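PDB 6TYJ: hemerythrin HHE cation binding domain protein from Mycobacterium kansasii, which binds metal ions, here zinc, between the helices of a hemerythrin-like bundle, although its physiological role is not established. Local coordinates for residues D52-I57 against E112-E117; I57-Y62 against A78-V83. All blocks are in the same frame, centred on the assembly; numbering follows the deposited sequence. Where two conformers were deposited one is given.

Contact 1 of 2, residues D52-I57 against E112-E117; sequences DIHFRI and EAHADE. With ZN (zinc ion), chain B.
The first zinc site of the hemerythrin bundle joins helix 38-65 to helix 100-121 here, through H54 and H114. Their NE2 atoms each bind the zinc ion of chain B at 2.1 Å, so the metal draws the two nitrogens to 3.4 Å of each other, H54 NE2 to H114 NE2, with no proton shared between them. The imidazoles arrive from opposite directions and meet rim to rim, their planes almost perpendicular at 88°. In both residues CG stands anti to the backbone N (chi1 -173° in H54), which sends each ring across the gap between helices whose CA atoms, F55 to H114, remain 10.4 Å apart. The far nitrogen of H54, ND1, is hydrogen-bonded to H19, a second-shell partner that should help fix the turn of the ring. F55 adds a nonpolar wall: its CE1 lies 3.9 Å from H114 CE1, over the centre of the imidazole, in an edge-to-face pair with the planes tilted at 55°. H20, E58 and E118 supply the other three ligands. Histidines and carboxylates converging from several helices on a buried metal make the kind of site found in hemerythrin-like HHE bundles.

Contact 2 of 2, residues I57-Y62 against A78-V83; sequences IEDDLY and AEHRQV. With ZN (zinc ion), chain D; ZN (zinc ion), chain B.
H80 lays the edge of its imidazole against the carboxylate of E58, the two planes only 9° apart, and E58 OE1 comes to 2.8 Å from H80 NE2. Both atoms are ligands of one further zinc ion, a site to which H114 of helix 100-121 also belongs, and this accounts for so short a separation without a hydrogen bond. E58 reaches this position with an extended chain beyond CG, and its other oxygen, OE2, binds the zinc of chain B at 1.9 Å; the carboxylate thus bridges two metals and is held at both oxygens. Each nitrogen of H80 binds a different zinc, for ND1 of H80 holds the zinc of chain D at 2.2 Å. D59 approaches that metal from the other helix, with OD2 at 2.0 Å from the zinc of chain D and OD1 at a longer 2.7 Å, its carboxylate turned 55° from the ring. Two waters complete this outer site, and water 1 also gives a weak hydrogen bond to D59 OD1. F55 stacks on the H80 ring. E58 of helix 38-65 links the zinc of chain B to a second zinc that H80 of helix 70-91 also binds, which recalls the dinuclear centre of hemerythrins, here extended by a peripheral zinc site.

How the contacts relate
Both contacts use helix 38-65, one turn following the next with I57 shared, and contact 2 is nested in the loop closed by contact 1, since helix 70-91 precedes helix 100-121. Both are buried, but contact 1 lies deeper, about 3 Å from the centre of the chain against about 8 Å for contact 2 (centre to centre), where D59 is partly exposed beside a zinc that carries water. Contact 1 combines histidine ligation with aromatic packing; contact 2 pairs two carboxylates, E58 and D59, with a single histidine, H80, that binds zinc through both ring nitrogens. They meet directly, H114 CE1 lying 3.2 Å from E58 OE1, and both supply ligands to the zinc of chain B.

Contact 1 of 2, residues D52-I57 against E112-E117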
ATOM      1  N   ASP A  52      -4.466   1.746   1.929  1.00 18.51           N
ATOM      2  CA  ASP A  52      -5.682   0.927   2.010  1.00 19.96           C
ATOM      3  C   ASP A  52      -5.986   0.269   0.677  1.00 24.76           C
ATOM      4  O   ASP A  52      -6.147  -0.959   0.594  1.00 25.64           O
ATOM      5  CB  ASP A  52      -6.851   1.818   2.453  1.00 20.69           C
ATOM      6  CG  ASP A  52      -8.171   1.081   2.560  1.00 29.54           C
ATOM      7  OD1 ASP A  52      -8.169  -0.139   2.760  1.00 34.17           O
ATOM      8  OD2 ASP A  52      -9.214   1.740   2.443  1.00 33.91           O
ATOM      9  N   ILE A  53      -6.049   1.062  -0.387  1.00 17.39           N
ATOM     10  CA  ILE A  53      -6.487   0.473  -1.649  1.00 18.83           C
ATOM     11  C   ILE A  53      -5.394  -0.385  -2.270  1.00 17.20           C
ATOM     12  O   ILE A  53      -5.693  -1.353  -3.001  1.00 18.92           O
ATOM     13  CB  ILE A  53      -6.996   1.549  -2.612  1.00 25.33           C
ATOM     14  CG1 ILE A  53      -5.879   2.406  -3.155  1.00 23.91           C
ATOM     15  CG2 ILE A  53      -8.017   2.447  -1.917  1.00 25.10           C
ATOM     16  CD1 ILE A  53      -6.462   3.658  -3.875  1.00 26.32           C
ATOM     17  N   HIS A  54      -4.129  -0.076  -1.976  1.00 17.18           N
ATOM     18  CA  HIS A  54      -3.024  -0.848  -2.515  1.00 15.53           C
ATOM     19  C   HIS A  54      -3.020  -2.269  -1.982  1.00 17.94           C
ATOM     20  O   HIS A  54      -2.937  -3.237  -2.764  1.00 16.58           O
ATOM     21  CB  HIS A  54      -1.716  -0.166  -2.153  1.00 14.75           C
ATOM     22  CG  HIS A  54      -0.532  -0.793  -2.797  1.00 16.19           C
ATOM     23  ND1 HIS A  54      -0.183  -0.540  -4.099  1.00 20.58           N
ATOM     24  CD2 HIS A  54       0.393  -1.656  -2.315  1.00 20.47           C
ATOM     25  CE1 HIS A  54       0.912  -1.219  -4.401  1.00 20.04           C
ATOM     26  NE2 HIS A  54       1.271  -1.910  -3.335  1.00 22.13           N
ATOM     27  N   PHE A  55      -3.118  -2.419  -0.653  1.00 19.69           N
ATOM     28  CA  PHE A  55      -3.137  -3.760  -0.078  1.00 19.01           C
ATOM     29  C   PHE A  55      -4.367  -4.524  -0.530  1.00 20.97           C
ATOM     30  O   PHE A  55      -4.291  -5.742  -0.713  1.00 20.19           O
ATOM     31  CB  PHE A  55      -3.055  -3.710   1.449  1.00 19.87           C
ATOM     32  CG  PHE A  55      -1.663  -3.456   1.964  1.00 24.73           C
ATOM     33  CD1 PHE A  55      -0.632  -3.149   1.088  1.00 33.51           C
ATOM     34  CD2 PHE A  55      -1.390  -3.563   3.318  1.00 24.59           C
ATOM     35  CE1 PHE A  55       0.668  -2.915   1.556  1.00 33.22           C
ATOM     36  CE2 PHE A  55      -0.112  -3.334   3.790  1.00 25.24           C
ATOM     37  CZ  PHE A  55       0.921  -3.015   2.904  1.00 24.42           C
ATOM     38  N   ARG A  56      -5.496  -3.834  -0.728  1.00 17.03           N
ATOM     39  CA  ARG A  56      -6.709  -4.536  -1.167  1.00 17.24           C
ATOM     40  C   ARG A  56      -6.571  -5.043  -2.591  1.00 21.78           C
ATOM     41  O   ARG A  56      -6.982  -6.183  -2.882  1.00 19.98           O
ATOM     42  CB  ARG A  56      -7.919  -3.619  -1.048  1.00 24.71           C
ATOM     43  CG  ARG A  56      -8.405  -3.422   0.371  1.00 35.03           C
ATOM     44  CD  ARG A  56      -9.716  -2.664   0.388  1.00 29.76           C
ATOM     45  NE  ARG A  56     -10.003  -2.184   1.729  1.00 34.22           N
ATOM     46  CZ  ARG A  56     -10.785  -2.818   2.589  1.00 49.86           C
ATOM     47  NH1 ARG A  56     -11.368  -3.954   2.241  1.00 46.01           N
ATOM     48  NH2 ARG A  56     -10.998  -2.304   3.791  1.00 55.84           N
ATOM     49  N   ILE A  57      -6.053  -4.216  -3.513  1.00 21.22           N
ATOM     50  CA  ILE A  57      -5.922  -4.763  -4.859  0.57 23.90           C
ATOM     51  C   ILE A  57      -4.895  -5.882  -4.887  1.00 18.51           C
ATOM     52  O   ILE A  57      -5.091  -6.859  -5.642  1.00 19.41           O
ATOM     53  CB  ILE A  57      -5.633  -3.698  -5.938  0.57 20.06           C
ATOM     54  CG1 ILE A  57      -4.243  -3.087  -5.813  0.57 17.12           C
ATOM     55  CG2 ILE A  57      -6.720  -2.618  -5.948  0.57 25.56           C
ATOM     56  CD1 ILE A  57      -3.924  -2.203  -7.006  0.57 26.00           C
ATOM     57  N   GLU A 112       8.640   0.986   2.633  1.00 31.07           N
ATOM     58  CA  GLU A 112       9.548   0.915   1.494  1.00 30.02           C
ATOM     59  C   GLU A 112      10.051  -0.506   1.285  1.00 37.60           C
ATOM     60  O   GLU A 112      10.238  -0.935   0.141  1.00 36.27           O
ATOM     61  CB  GLU A 112      10.713   1.890   1.703  1.00 38.02           C
ATOM     62  N   ALA A 113      10.249  -1.258   2.371  1.00 30.71           N
ATOM     63  CA  ALA A 113      10.658  -2.655   2.245  1.00 37.45           C
ATOM     64  C   ALA A 113       9.561  -3.523   1.640  1.00 35.31           C
ATOM     65  O   ALA A 113       9.876  -4.533   1.002  1.00 42.94           O
ATOM     66  CB  ALA A 113      11.076  -3.219   3.605  1.00 35.17           C
ATOM     67  N   HIS A 114       8.283  -3.188   1.864  1.00 32.74           N
ATOM     68  CA  HIS A 114       7.203  -3.913   1.191  1.00 29.57           C
ATOM     69  C   HIS A 114       7.432  -3.922  -0.307  1.00 29.27           C
ATOM     70  O   HIS A 114       7.461  -4.987  -0.953  1.00 31.16           O
ATOM     71  CB  HIS A 114       5.837  -3.275   1.483  1.00 37.64           C
ATOM     72  CG  HIS A 114       4.803  -3.542   0.408  1.00 33.67           C
ATOM     73  ND1 HIS A 114       4.121  -4.733   0.306  1.00 33.85           N
ATOM     74  CD2 HIS A 114       4.366  -2.773  -0.625  1.00 34.42           C
ATOM     75  CE1 HIS A 114       3.323  -4.691  -0.747  1.00 57.12           C
ATOM     76  NE2 HIS A 114       3.431  -3.509  -1.319  1.00 35.29           N
ATOM     77  N   ALA A 115       7.528  -2.720  -0.874  1.00 29.39           N
ATOM     78  CA  ALA A 115       7.643  -2.539  -2.311  1.00 33.58           C
ATOM     79  C   ALA A 115       8.901  -3.186  -2.842  1.00 34.80           C
ATOM     80  O   ALA A 115       8.856  -3.913  -3.840  1.00 37.88           O
ATOM     81  CB  ALA A 115       7.618  -1.047  -2.648  1.00 30.33           C
ATOM     82  N   ASP A 116      10.046  -2.919  -2.195  1.00 31.79           N
ATOM     83  CA  ASP A 116      11.305  -3.509  -2.639  1.00 31.13           C
ATOM     84  C   ASP A 116      11.235  -5.033  -2.646  1.00 35.67           C
ATOM     85  O   ASP A 116      11.695  -5.680  -3.597  1.00 38.27           O
ATOM     86  CB  ASP A 116      12.471  -3.042  -1.747  1.00 36.14           C
ATOM     87  CG  ASP A 116      12.773  -1.551  -1.881  1.00 50.78           C
ATOM     88  OD1 ASP A 116      13.436  -0.995  -0.968  1.00 55.46           O
ATOM     89  OD2 ASP A 116      12.351  -0.925  -2.879  1.00 48.67           O
ATOM     90  N   GLU A 117      10.694  -5.633  -1.578  1.00 32.25           N
ATOM     91  CA  GLU A 117      10.633  -7.091  -1.525  1.00 34.29           C
ATOM     92  C   GLU A 117       9.679  -7.629  -2.587  1.00 34.16           C
ATOM     93  O   GLU A 117       9.963  -8.644  -3.233  1.00 36.34           O
ATOM     94  CB  GLU A 117      10.196  -7.571  -0.135  1.00 44.19           C
ATOM     95  CG  GLU A 117      10.251  -9.120   0.068  1.00 58.20           C
ATOM     96  CD  GLU A 117       8.938  -9.857  -0.264  1.00 72.77           C
ATOM     97  OE1 GLU A 117       7.834  -9.297  -0.049  1.00 70.92           O
ATOM     98  OE2 GLU A 117       9.013 -11.015  -0.736  1.00 72.84           O
TER
HETATM   99 ZN    ZN B 300       2.743  -3.413  -3.315  0.90 20.97          ZN

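Contact 2 of 2, residues I57-Y62 against A78-V83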
ATOM      1  N   ILE A  57      -6.053  -4.216  -3.513  1.00 21.22           N
ATOM      2  CA  ILE A  57      -5.922  -4.763  -4.859  0.57 23.90           C
ATOM      3  C   ILE A  57      -4.895  -5.882  -4.887  1.00 18.51           C
ATOM      4  O   ILE A  57      -5.091  -6.859  -5.642  1.00 19.41           O
ATOM      5  CB  ILE A  57      -5.633  -3.698  -5.938  0.57 20.06           C
ATOM      6  CG1 ILE A  57      -4.243  -3.087  -5.813  0.57 17.12           C
ATOM      7  CG2 ILE A  57      -6.720  -2.618  -5.948  0.57 25.56           C
ATOM      8  CD1 ILE A  57      -3.924  -2.203  -7.006  0.57 26.00           C
ATOM      9  N   GLU A  58      -3.849  -5.826  -4.052  1.00 18.60           N
ATOM     10  CA  GLU A  58      -2.905  -6.937  -3.980  1.00 19.40           C
ATOM     11  C   GLU A  58      -3.608  -8.184  -3.435  1.00 17.79           C
ATOM     12  O   GLU A  58      -3.537  -9.266  -4.044  1.00 19.79           O
ATOM     13  CB  GLU A  58      -1.656  -6.512  -3.164  1.00 16.32           C
ATOM     14  CG  GLU A  58      -0.718  -5.637  -3.973  1.00 18.92           C
ATOM     15  CD  GLU A  58       0.448  -5.159  -3.181  1.00 26.56           C
ATOM     16  OE1 GLU A  58       0.413  -5.236  -1.961  1.00 28.37           O
ATOM     17  OE2 GLU A  58       1.392  -4.688  -3.833  1.00 17.29           O
ATOM     18  N   ASP A  59      -4.351  -8.047  -2.319  1.00 15.98           N
ATOM     19  CA  ASP A  59      -4.946  -9.218  -1.694  1.00 17.94           C
ATOM     20  C   ASP A  59      -6.125  -9.765  -2.495  1.00 19.58           C
ATOM     21  O   ASP A  59      -6.362 -10.971  -2.475  1.00 21.24           O
ATOM     22  CB  ASP A  59      -5.432  -8.883  -0.284  1.00 20.01           C
ATOM     23  CG  ASP A  59      -4.301  -8.742   0.711  1.00 25.06           C
ATOM     24  OD1 ASP A  59      -3.205  -9.305   0.456  1.00 23.82           O
ATOM     25  OD2 ASP A  59      -4.530  -8.095   1.745  1.00 25.13           O
ATOM     26  N   ASP A  60      -6.860  -8.896  -3.198  1.00 19.49           N
ATOM     27  CA  ASP A  60      -8.121  -9.309  -3.825  1.00 19.42           C
ATOM     28  C   ASP A  60      -7.962  -9.723  -5.276  1.00 18.84           C
ATOM     29  O   ASP A  60      -8.795 -10.504  -5.782  1.00 20.89           O
ATOM     30  CB  ASP A  60      -9.130  -8.160  -3.759  1.00 19.64           C
ATOM     31  CG  ASP A  60      -9.486  -7.759  -2.330  1.00 21.50           C
ATOM     32  OD1 ASP A  60      -9.137  -8.488  -1.366  1.00 25.91           O
ATOM     33  OD2 ASP A  60     -10.169  -6.730  -2.173  1.00 26.08           O
ATOM     34  N   LEU A  61      -6.947  -9.211  -5.971  1.00 21.06           N
ATOM     35  CA  LEU A  61      -6.780  -9.475  -7.396  1.00 21.36           C
ATOM     36  C   LEU A  61      -5.396 -10.021  -7.724  1.00 18.28           C
ATOM     37  O   LEU A  61      -5.281 -11.062  -8.378  1.00 21.53           O
ATOM     38  CB  LEU A  61      -7.060  -8.210  -8.208  1.00 22.05           C
ATOM     39  CG  LEU A  61      -8.547  -7.841  -8.257  1.00 20.37           C
ATOM     40  CD1 LEU A  61      -8.826  -6.469  -8.827  1.00 30.85           C
ATOM     41  CD2 LEU A  61      -9.270  -8.891  -9.080  1.00 23.38           C
ATOM     42  N   TYR A  62      -4.329  -9.336  -7.298  1.00 19.00           N
ATOM     43  CA  TYR A  62      -3.017  -9.702  -7.828  1.00 21.38           C
ATOM     44  C   TYR A  62      -2.479 -10.985  -7.197  1.00 20.11           C
ATOM     45  O   TYR A  62      -2.067 -11.916  -7.902  1.00 21.18           O
ATOM     46  CB  TYR A  62      -2.037  -8.549  -7.594  1.00 18.44           C
ATOM     47  CG  TYR A  62      -0.679  -8.805  -8.231  1.00 18.94           C
ATOM     48  CD1 TYR A  62      -0.551  -8.865  -9.611  1.00 19.69           C
ATOM     49  CD2 TYR A  62       0.461  -9.012  -7.452  1.00 19.79           C
ATOM     50  CE1 TYR A  62       0.688  -9.089 -10.199  1.00 25.05           C
ATOM     51  CE2 TYR A  62       1.713  -9.262  -8.042  1.00 22.54           C
ATOM     52  CZ  TYR A  62       1.810  -9.296  -9.410  1.00 25.95           C
ATOM     53  OH  TYR A  62       3.020  -9.523 -10.033  1.00 27.64           O
ATOM     54  N   ALA A  78       2.343 -12.005   5.002  1.00 21.34           N
ATOM     55  CA  ALA A  78       3.010 -11.653   6.256  1.00 25.28           C
ATOM     56  C   ALA A  78       3.664 -10.274   6.180  1.00 23.13           C
ATOM     57  O   ALA A  78       3.677  -9.547   7.177  1.00 21.50           O
ATOM     58  CB  ALA A  78       4.039 -12.728   6.619  1.00 24.48           C
ATOM     59  N   GLU A  79       4.203  -9.877   5.017  1.00 23.75           N
ATOM     60  CA  GLU A  79       4.752  -8.522   4.876  1.00 24.53           C
ATOM     61  C   GLU A  79       3.663  -7.455   5.003  1.00 22.99           C
ATOM     62  O   GLU A  79       3.914  -6.353   5.496  1.00 21.55           O
ATOM     63  CB  GLU A  79       5.475  -8.375   3.532  1.00 23.62           C
ATOM     64  CG  GLU A  79       6.827  -9.073   3.424  1.00 43.04           C
ATOM     65  CD  GLU A  79       7.950  -8.282   4.065  1.00 63.18           C
ATOM     66  OE1 GLU A  79       9.043  -8.861   4.284  1.00 56.42           O
ATOM     67  OE2 GLU A  79       7.732  -7.083   4.351  1.00 66.81           O
ATOM     68  N   HIS A  80       2.450  -7.737   4.516  1.00 20.10           N
ATOM     69  CA  HIS A  80       1.364  -6.801   4.782  1.00 17.57           C
ATOM     70  C   HIS A  80       1.148  -6.641   6.277  1.00 20.65           C
ATOM     71  O   HIS A  80       0.970  -5.519   6.768  1.00 21.41           O
ATOM     72  CB  HIS A  80       0.077  -7.283   4.138  1.00 17.36           C
ATOM     73  CG  HIS A  80      -0.014  -7.004   2.674  1.00 20.11           C
ATOM     74  ND1 HIS A  80      -1.155  -7.285   1.955  1.00 23.39           N
ATOM     75  CD2 HIS A  80       0.879  -6.513   1.785  1.00 23.23           C
ATOM     76  CE1 HIS A  80      -0.970  -6.953   0.690  1.00 23.49           C
ATOM     77  NE2 HIS A  80       0.255  -6.486   0.558  1.00 23.14           N
ATOM     78  N   ARG A  81       1.163  -7.749   7.020  1.00 21.04           N
ATOM     79  CA  ARG A  81       1.028  -7.666   8.477  1.00 19.84           C
ATOM     80  C   ARG A  81       2.117  -6.801   9.080  1.00 23.86           C
ATOM     81  O   ARG A  81       1.877  -6.092  10.053  1.00 22.19           O
ATOM     82  CB  ARG A  81       1.095  -9.049   9.117  1.00 23.27           C
ATOM     83  CG  ARG A  81      -0.024  -9.949   8.705  1.00 24.29           C
ATOM     84  CD  ARG A  81      -0.190 -11.124   9.670  1.00 32.48           C
ATOM     85  NE  ARG A  81      -1.150 -12.066   9.120  1.00 47.86           N
ATOM     86  CZ  ARG A  81      -2.464 -11.949   9.274  1.00 60.36           C
ATOM     87  NH1 ARG A  81      -3.278 -12.844   8.735  1.00 67.32           N
ATOM     88  NH2 ARG A  81      -2.958 -10.932   9.977  1.00 60.96           N
ATOM     89  N   GLN A  82       3.338  -6.917   8.558  1.00 21.77           N
ATOM     90  CA  GLN A  82       4.444  -6.104   9.043  1.00 21.31           C
ATOM     91  C   GLN A  82       4.111  -4.625   8.920  1.00 21.77           C
ATOM     92  O   GLN A  82       4.344  -3.826   9.840  1.00 22.70           O
ATOM     93  CB  GLN A  82       5.713  -6.411   8.246  1.00 26.04           C
ATOM     94  CG  GLN A  82       6.384  -7.765   8.564  1.00 27.71           C
ATOM     95  CD  GLN A  82       6.959  -7.773   9.973  1.00 29.30           C
ATOM     96  OE1 GLN A  82       6.218  -7.727  10.963  1.00 27.50           O
ATOM     97  NE2 GLN A  82       8.304  -7.775  10.081  1.00 32.54           N
ATOM     98  N   VAL A  83       3.604  -4.234   7.758  1.00 20.53           N
ATOM     99  CA  VAL A  83       3.278  -2.830   7.542  1.00 19.82           C
ATOM    100  C   VAL A  83       2.136  -2.395   8.456  1.00 18.93           C
ATOM    101  O   VAL A  83       2.197  -1.323   9.078  1.00 22.78           O
ATOM    102  CB  VAL A  83       2.962  -2.599   6.055  1.00 20.21           C
ATOM    103  CG1 VAL A  83       2.483  -1.179   5.836  1.00 22.23           C
ATOM    104  CG2 VAL A  83       4.198  -2.856   5.231  1.00 23.75           C
TER
HETATM  105 ZN    ZN D 302      -2.941  -8.123   2.891  0.58 16.41          ZN
HETATM  106 ZN    ZN B 300       2.743  -3.413  -3.315  0.90 20.97          ZN
HETATM  107  O   HOH W   1      -2.656  -9.801   3.761  0.67 21.79           O
HETATM  108  O   HOH W   2      -3.510  -6.817   4.292  1.00 30.21           O